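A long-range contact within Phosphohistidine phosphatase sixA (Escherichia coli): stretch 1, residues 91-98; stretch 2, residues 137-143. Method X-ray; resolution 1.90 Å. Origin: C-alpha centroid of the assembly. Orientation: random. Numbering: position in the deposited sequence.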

ATOM      1  N   TYR A  91       4.391  -4.679 -12.913  1.00 10.59           N
ATOM      2  CA  TYR A  91       3.601  -3.471 -13.122  1.00 11.78           C
ATOM      3  C   TYR A  91       4.415  -2.296 -12.562  1.00 11.76           C
ATOM      4  O   TYR A  91       4.537  -1.247 -13.197  1.00 11.35           O
ATOM      5  CB  TYR A  91       2.258  -3.596 -12.386  1.00 11.55           C
ATOM      6  CG  TYR A  91       1.197  -2.574 -12.765  1.00 11.39           C
ATOM      7  CD1 TYR A  91       0.140  -2.919 -13.609  1.00 12.18           C
ATOM      8  CD2 TYR A  91       1.223  -1.279 -12.241  1.00 10.74           C
ATOM      9  CE1 TYR A  91      -0.868  -2.004 -13.916  1.00 11.57           C
ATOM     10  CE2 TYR A  91       0.219  -0.357 -12.543  1.00 10.27           C
ATOM     11  CZ  TYR A  91      -0.823  -0.727 -13.379  1.00 12.71           C
ATOM     12  OH  TYR A  91      -1.823   0.175 -13.678  1.00 13.19           O
ATOM     13  N   LEU A  92       4.986  -2.487 -11.376  1.00 11.44           N
ATOM     14  CA  LEU A  92       5.787  -1.448 -10.741  1.00 10.77           C
ATOM     15  C   LEU A  92       7.048  -1.125 -11.543  1.00 10.98           C
ATOM     16  O   LEU A  92       7.430   0.040 -11.656  1.00 10.80           O
ATOM     17  CB  LEU A  92       6.153  -1.858  -9.309  1.00  9.71           C
ATOM     18  CG  LEU A  92       5.060  -1.601  -8.266  1.00 11.11           C
ATOM     19  CD1 LEU A  92       5.370  -2.339  -6.965  1.00 11.23           C
ATOM     20  CD2 LEU A  92       4.948  -0.105  -8.021  1.00 11.61           C
ATOM     21  N   GLN A  93       7.685  -2.151 -12.105  1.00 10.84           N
ATOM     22  CA  GLN A  93       8.889  -1.941 -12.902  1.00 10.98           C
ATOM     23  C   GLN A  93       8.516  -1.130 -14.143  1.00 11.30           C
ATOM     24  O   GLN A  93       9.274  -0.263 -14.578  1.00  9.89           O
ATOM     25  CB  GLN A  93       9.524  -3.286 -13.298  1.00 11.34           C
ATOM     26  CG  GLN A  93      10.684  -3.167 -14.293  1.00 13.46           C
ATOM     27  CD  GLN A  93      11.528  -4.432 -14.406  1.00 14.10           C
ATOM     28  OE1 GLN A  93      11.013  -5.551 -14.327  1.00 16.88           O
ATOM     29  NE2 GLN A  93      12.832  -4.255 -14.609  1.00 13.39           N
ATOM     30  N   ALA A  94       7.338  -1.409 -14.698  1.00 12.19           N
ATOM     31  CA  ALA A  94       6.856  -0.685 -15.868  1.00 12.65           C
ATOM     32  C   ALA A  94       6.779   0.800 -15.529  1.00 12.75           C
ATOM     33  O   ALA A  94       7.392   1.630 -16.199  1.00 13.57           O
ATOM     34  CB  ALA A  94       5.485  -1.193 -16.278  1.00 11.99           C
ATOM     35  N   LEU A  95       6.031   1.134 -14.483  1.00 13.59           N
ATOM     36  CA  LEU A  95       5.893   2.527 -14.079  1.00 13.03           C
ATOM     37  C   LEU A  95       7.255   3.163 -13.810  1.00 14.04           C
ATOM     38  O   LEU A  95       7.468   4.335 -14.122  1.00 14.54           O
ATOM     39  CB  LEU A  95       5.007   2.638 -12.836  1.00 15.09           C
ATOM     40  CG  LEU A  95       3.558   2.148 -12.966  1.00 13.80           C
ATOM     41  CD1 LEU A  95       2.795   2.461 -11.678  1.00 15.78           C
ATOM     42  CD2 LEU A  95       2.892   2.819 -14.148  1.00 12.77           C
ATOM     43  N   THR A  96       8.174   2.394 -13.235  1.00 13.39           N
ATOM     44  CA  THR A  96       9.512   2.902 -12.940  1.00 14.12           C
ATOM     45  C   THR A  96      10.200   3.353 -14.222  1.00 13.46           C
ATOM     46  O   THR A  96      10.789   4.431 -14.270  1.00 14.93           O
ATOM     47  CB  THR A  96      10.386   1.829 -12.239  1.00 14.10           C
ATOM     48  OG1 THR A  96       9.845   1.544 -10.944  1.00 13.98           O
ATOM     49  CG2 THR A  96      11.820   2.321 -12.077  1.00 15.72           C
ATOM     50  N   ASN A  97      10.115   2.533 -15.263  1.00 14.24           N
ATOM     51  CA  ASN A  97      10.729   2.856 -16.545  1.00 12.62           C
ATOM     52  C   ASN A  97       9.957   3.949 -17.280  1.00 12.94           C
ATOM     53  O   ASN A  97      10.479   4.580 -18.196  1.00 13.34           O
ATOM     54  CB  ASN A  97      10.819   1.600 -17.415  1.00 13.10           C
ATOM     55  CG  ASN A  97      11.973   0.705 -17.020  1.00 14.44           C
ATOM     56  OD1 ASN A  97      13.126   0.968 -17.368  1.00 13.38           O
ATOM     57  ND2 ASN A  97      11.674  -0.349 -16.272  1.00 13.21           N
ATOM     58  N   GLU A  98       8.715   4.164 -16.863  1.00 12.42           N
ATOM     59  CA  GLU A  98       7.851   5.180 -17.455  1.00 13.10           C
ATOM     60  C   GLU A  98       8.262   6.559 -16.948  1.00 12.98           C
ATOM     61  O   GLU A  98       8.002   7.572 -17.591  1.00 12.80           O
ATOM     62  CB  GLU A  98       6.383   4.892 -17.090  1.00 12.96           C
ATOM     63  CG  GLU A  98       5.377   5.950 -17.545  1.00 13.16           C
ATOM     64  CD  GLU A  98       3.932   5.559 -17.251  1.00 13.05           C
ATOM     65  OE1 GLU A  98       3.422   4.618 -17.889  1.00 12.59           O
ATOM     66  OE2 GLU A  98       3.304   6.190 -16.375  1.00 14.79           O
TER
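Stretch 2 137-143: TLDESGN

Stretch 2 leaves a β-strand at Leu138 and folds into a type I turn, Asp139 to Gly142, which rests on one side of the helix of stretch 1. Of the CA atoms, the nearest pairs across the stretches are Gln93 CA to Gly142 CA and Asn97 CA to Glu140 CA, both 5.4 Å, so the chain order in the turn runs against that of the helix. Glu140 has φ/ψ of -58/-22° and Ser141 -95/12°; Gly142 follows at 80/12°, a positive φ that favours glycine. The turn closes through Gly142 N to Asp139 O (3.0 Å), and Asp139 N bonds Asn143 O (3.0 Å). Asp139, χ1 p, points its CB away from the helix and braces the loop from within: its OD2 accepts from Ser141 N (2.8 Å) and Asn143 N (2.9 Å). The carbonyl of Glu140 is the polar anchor. Gln93, with χ1 and χ2 both t, is extended, which carries its amide from a sideways CB to the turn, where NE2 donates to Glu140 O at 3.0 Å and a nearly straight 176°. One helical turn on, Asn97 ND2 also donates to Glu140 O (3.1 Å, 153°); with χ1 m its amide also folds back on its own helix, ND2 to Gln93 O at 2.9 Å. Thr96, χ1 m, likewise turns OG1 onto Leu92 O (2.9 Å), satisfying the hydroxyl within the helix, while CG2 packs 3.5 Å from both Asp139 C and Glu140 N. Leu138, χ1 t and χ2 p, sends CD2 to the helix, 3.8 Å from Leu92 CB and 3.6 Å from Thr96 OG1. Glu140, χ1 m and χ2 p, keeps its side chain bent beside Thr96, with CG 4.1 Å from Thr96 CG2. Together the two stretches bury 340 Å², counting both sides.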

ATOM      1  N   THR A 137      12.594   1.659  -2.369  1.00 12.29           N
ATOM      2  CA  THR A 137      13.097   2.443  -3.486  1.00 11.87           C
ATOM      3  C   THR A 137      13.376   1.429  -4.582  1.00 12.55           C
ATOM      4  O   THR A 137      14.213   0.543  -4.413  1.00 12.58           O
ATOM      5  CB  THR A 137      14.389   3.178  -3.130  1.00 11.82           C
ATOM      6  OG1 THR A 137      14.115   4.155  -2.121  1.00 10.01           O
ATOM      7  CG2 THR A 137      14.964   3.864  -4.364  1.00 13.37           C
ATOM      8  N   LEU A 138      12.659   1.550  -5.694  1.00 12.36           N
ATOM      9  CA  LEU A 138      12.806   0.619  -6.806  1.00 13.31           C
ATOM     10  C   LEU A 138      13.487   1.252  -8.012  1.00 14.17           C
ATOM     11  O   LEU A 138      13.141   2.365  -8.423  1.00 14.25           O
ATOM     12  CB  LEU A 138      11.432   0.092  -7.220  1.00 12.97           C
ATOM     13  CG  LEU A 138      11.329  -1.014  -8.274  1.00 14.07           C
ATOM     14  CD1 LEU A 138      11.962  -2.310  -7.761  1.00 12.62           C
ATOM     15  CD2 LEU A 138       9.861  -1.241  -8.592  1.00 14.37           C
ATOM     16  N   ASP A 139      14.453   0.542  -8.584  1.00 14.19           N
ATOM     17  CA  ASP A 139      15.137   1.057  -9.755  1.00 15.95           C
ATOM     18  C   ASP A 139      14.566   0.430 -11.027  1.00 15.86           C
ATOM     19  O   ASP A 139      13.729  -0.478 -10.973  1.00 16.26           O
ATOM     20  CB  ASP A 139      16.660   0.852  -9.648  1.00 15.74           C
ATOM     21  CG  ASP A 139      17.100  -0.580  -9.896  1.00 18.00           C
ATOM     22  OD1 ASP A 139      18.265  -0.889  -9.547  1.00 18.09           O
ATOM     23  OD2 ASP A 139      16.316  -1.385 -10.442  1.00 15.68           O
ATOM     24  N   GLU A 140      15.020   0.934 -12.164  1.00 16.09           N
ATOM     25  CA  GLU A 140      14.549   0.494 -13.471  1.00 19.05           C
ATOM     26  C   GLU A 140      14.716  -0.994 -13.798  1.00 17.68           C
ATOM     27  O   GLU A 140      14.002  -1.532 -14.646  1.00 16.56           O
ATOM     28  CB  GLU A 140      15.221   1.352 -14.541  1.00 20.60           C
ATOM     29  CG  GLU A 140      15.254   2.851 -14.194  1.00 25.25           C
ATOM     30  CD  GLU A 140      16.266   3.205 -13.094  1.00 28.56           C
ATOM     31  OE1 GLU A 140      17.429   2.759 -13.197  1.00 30.23           O
ATOM     32  OE2 GLU A 140      15.906   3.939 -12.137  1.00 26.98           O
ATOM     33  N   SER A 141      15.644  -1.662 -13.123  1.00 18.40           N
ATOM     34  CA  SER A 141      15.872  -3.081 -13.368  1.00 17.79           C
ATOM     35  C   SER A 141      15.094  -3.954 -12.393  1.00 18.69           C
ATOM     36  O   SER A 141      15.329  -5.156 -12.301  1.00 20.21           O
ATOM     37  CB  SER A 141      17.366  -3.396 -13.290  1.00 18.16           C
ATOM     38  OG  SER A 141      18.056  -2.745 -14.346  1.00 19.46           O
ATOM     39  N   GLY A 142      14.163  -3.339 -11.669  1.00 18.69           N
ATOM     40  CA  GLY A 142      13.351  -4.080 -10.718  1.00 18.58           C
ATOM     41  C   GLY A 142      14.041  -4.355  -9.396  1.00 18.56           C
ATOM     42  O   GLY A 142      13.555  -5.147  -8.598  1.00 19.33           O
ATOM     43  N   ASN A 143      15.171  -3.699  -9.159  1.00 18.38           N
ATOM     44  CA  ASN A 143      15.903  -3.907  -7.921  1.00 19.59           C
ATOM     45  C   ASN A 143      15.453  -2.896  -6.870  1.00 17.66           C
ATOM     46  O   ASN A 143      15.637  -1.686  -7.031  1.00 17.38           O
ATOM     47  CB  ASN A 143      17.403  -3.781  -8.171  1.00 22.79           C
ATOM     48  CG  ASN A 143      18.206  -4.791  -7.383  1.00 28.75           C
ATOM     49  OD1 ASN A 143      19.427  -4.902  -7.545  1.00 33.08           O
ATOM     50  ND2 ASN A 143      17.525  -5.543  -6.525  1.00 29.09           N
TER